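Local coordinates for protein cytochrome c, 1 heme-binding site (Geobacter sulfurreducens, PDB 4RLR) that probably carries electrons through a single bound heme, as a monoheme cytochrome of low reduction potential essential for accepting electrons from an electrode, at residues V3-I9 and V101-W105. Numbering follows the deposited sequence.
Sequences VTYRKDI and VFKAW
Trp105 sets its indole CG anti to the backbone N (chi1 176°), laying the ring beside the Tyr5 side chain, while Ile9, crossing it at about a right angle, turns CG1 anti to its own carbonyl carbon (chi1 -67°) and drives that branch onto an indole face. The pair joins the start of helix 5-16 to the end of helix 92-106, two helices of this monoheme cytochrome that pack nearly antiparallel here, unlike the near-perpendicular terminal-helix crossing of classical class I cytochromes c. Over these short segments the axes run at 153° and 10.5 Å apart.

Ile9 CG1 sits over the five-membered ring, displaced toward the rim of the indole, with Trp105 CG 3.6 Å away. The terminal methyl serves a second aromatic: Ile9 CD1 stands 3.9 Å from the centroid of the Phe102 ring, almost squarely over the face, in a CH-pi contact. Leu70 and Leu88 also touch the Phe102 side chain, and the bound heme lies about 5 Å from it. The Ile9 and Val101 side chains slide past each other in opposite directions, with Ile9 CD1 3.8 Å from Val101 CG1. Upstream, Val3 reaches across with both methyls, Val3 CG2 meeting Ala104 CB at 3.7 Å and CG1 resting on Val101.

No hydrogen bond spans the two segments; polar groups hold the helix start itself. Thr4 is the N-cap, its OG1 accepting from Lys7 N, and Asp8 OD2 receives Thr4 N at 2.8 Å through its anti lone pair. Trp105 NE1 instead donates to Thr128 O, linking helix 92-106 to the C-terminal segment. With an alanine at Trp105, Ile9 CG1 would probably lose the indole face it packs on and Thr128 O its donor. At the indole edge, near the ring plane, Val3 O approaches Trp105 CD1 to 3.8 Å.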
# COMPACT_ATOMS: atom_id res chain seq x y z
N VAL A 3 -7.87 -14.03 2.53
CA VAL A 3 -6.54 -13.45 2.55
C VAL A 3 -6.53 -12.36 3.61
O VAL A 3 -7.40 -11.46 3.61
CB VAL A 3 -6.23 -12.84 1.21
CG1 VAL A 3 -4.87 -12.09 1.24
CG2 VAL A 3 -6.21 -13.91 0.17
N THR A 4 -5.54 -12.45 4.50
CA THR A 4 -5.48 -11.58 5.67
C THR A 4 -4.11 -10.93 5.85
O THR A 4 -3.11 -11.33 5.25
CB THR A 4 -5.81 -12.34 6.97
OG1 THR A 4 -4.72 -13.20 7.32
CG2 THR A 4 -7.12 -13.16 6.82
N TYR A 5 -4.07 -9.92 6.70
CA TYR A 5 -2.85 -9.18 6.95
C TYR A 5 -1.83 -10.09 7.60
O TYR A 5 -0.69 -10.15 7.15
CB TYR A 5 -3.15 -7.98 7.85
CG TYR A 5 -1.92 -7.25 8.27
CD1 TYR A 5 -1.32 -6.36 7.40
CD2 TYR A 5 -1.36 -7.45 9.51
CE1 TYR A 5 -0.18 -5.69 7.76
CE2 TYR A 5 -0.22 -6.77 9.88
CZ TYR A 5 0.37 -5.91 8.99
OH TYR A 5 1.48 -5.23 9.33
N ARG A 6 -2.23 -10.84 8.63
CA ARG A 6 -1.30 -11.68 9.36
C ARG A 6 -0.76 -12.83 8.52
O ARG A 6 0.41 -13.16 8.61
CB ARG A 6 -1.95 -12.25 10.62
CG ARG A 6 -2.11 -11.25 11.74
CD ARG A 6 -2.96 -11.79 12.84
NE ARG A 6 -4.33 -11.88 12.38
CZ ARG A 6 -5.32 -12.43 13.06
NH1 ARG A 6 -5.08 -12.97 14.26
NH2 ARG A 6 -6.54 -12.42 12.54
N LYS A 7 -1.61 -13.45 7.71
CA LYS A 7 -1.23 -14.69 7.04
C LYS A 7 -0.53 -14.42 5.70
O LYS A 7 0.41 -15.13 5.35
CB LYS A 7 -2.44 -15.59 6.85
N ASP A 8 -0.93 -13.35 5.02
CA ASP A 8 -0.55 -13.14 3.63
C ASP A 8 0.13 -11.80 3.30
O ASP A 8 1.02 -11.74 2.44
CB ASP A 8 -1.79 -13.29 2.77
CG ASP A 8 -2.60 -14.55 3.10
OD1 ASP A 8 -2.16 -15.64 2.72
OD2 ASP A 8 -3.66 -14.46 3.76
N ILE A 9 -0.32 -10.70 3.89
CA ILE A 9 0.25 -9.41 3.53
C ILE A 9 1.55 -9.14 4.28
O ILE A 9 2.54 -8.78 3.67
CB ILE A 9 -0.77 -8.28 3.74
CG1 ILE A 9 -1.92 -8.46 2.75
CG2 ILE A 9 -0.14 -6.89 3.58
CD1 ILE A 9 -1.53 -8.48 1.27
N VAL A 101 -2.32 -10.97 -4.35
CA VAL A 101 -2.54 -11.11 -2.92
C VAL A 101 -3.04 -9.79 -2.32
O VAL A 101 -3.97 -9.78 -1.51
CB VAL A 101 -1.24 -11.59 -2.21
CG1 VAL A 101 -1.44 -11.74 -0.71
CG2 VAL A 101 -0.73 -12.92 -2.81
N PHE A 102 -2.46 -8.67 -2.75
CA PHE A 102 -2.93 -7.38 -2.26
C PHE A 102 -4.36 -7.06 -2.72
O PHE A 102 -5.13 -6.47 -1.97
CB PHE A 102 -2.00 -6.23 -2.66
CG PHE A 102 -0.80 -6.05 -1.77
CD1 PHE A 102 0.37 -6.76 -2.01
CD2 PHE A 102 -0.83 -5.15 -0.72
CE1 PHE A 102 1.48 -6.59 -1.21
CE2 PHE A 102 0.27 -4.96 0.09
CZ PHE A 102 1.43 -5.68 -0.15
N LYS A 103 -4.73 -7.44 -3.94
CA LYS A 103 -6.10 -7.14 -4.41
C LYS A 103 -7.15 -7.95 -3.62
O LYS A 103 -8.26 -7.47 -3.32
CB LYS A 103 -6.26 -7.40 -5.91
CG LYS A 103 -5.34 -6.55 -6.80
CD LYS A 103 -5.88 -6.42 -8.21
CE LYS A 103 -5.14 -5.36 -9.03
NZ LYS A 103 -5.52 -5.43 -10.47
N ALA A 104 -6.79 -9.18 -3.27
CA ALA A 104 -7.67 -10.02 -2.46
C ALA A 104 -7.83 -9.45 -1.07
O ALA A 104 -8.90 -9.48 -0.48
CB ALA A 104 -7.14 -11.41 -2.37
N TRP A 105 -6.75 -8.92 -0.53
CA TRP A 105 -6.80 -8.40 0.82
C TRP A 105 -7.63 -7.13 0.87
O TRP A 105 -8.46 -6.94 1.76
CB TRP A 105 -5.38 -8.12 1.31
CG TRP A 105 -5.34 -7.51 2.67
CD1 TRP A 105 -5.83 -8.04 3.82
CD2 TRP A 105 -4.77 -6.24 3.03
NE1 TRP A 105 -5.62 -7.18 4.87
CE2 TRP A 105 -4.96 -6.07 4.42
CE3 TRP A 105 -4.10 -5.24 2.31
CZ2 TRP A 105 -4.51 -4.94 5.10
CZ3 TRP A 105 -3.66 -4.12 3.00
CH2 TRP A 105 -3.86 -3.98 4.37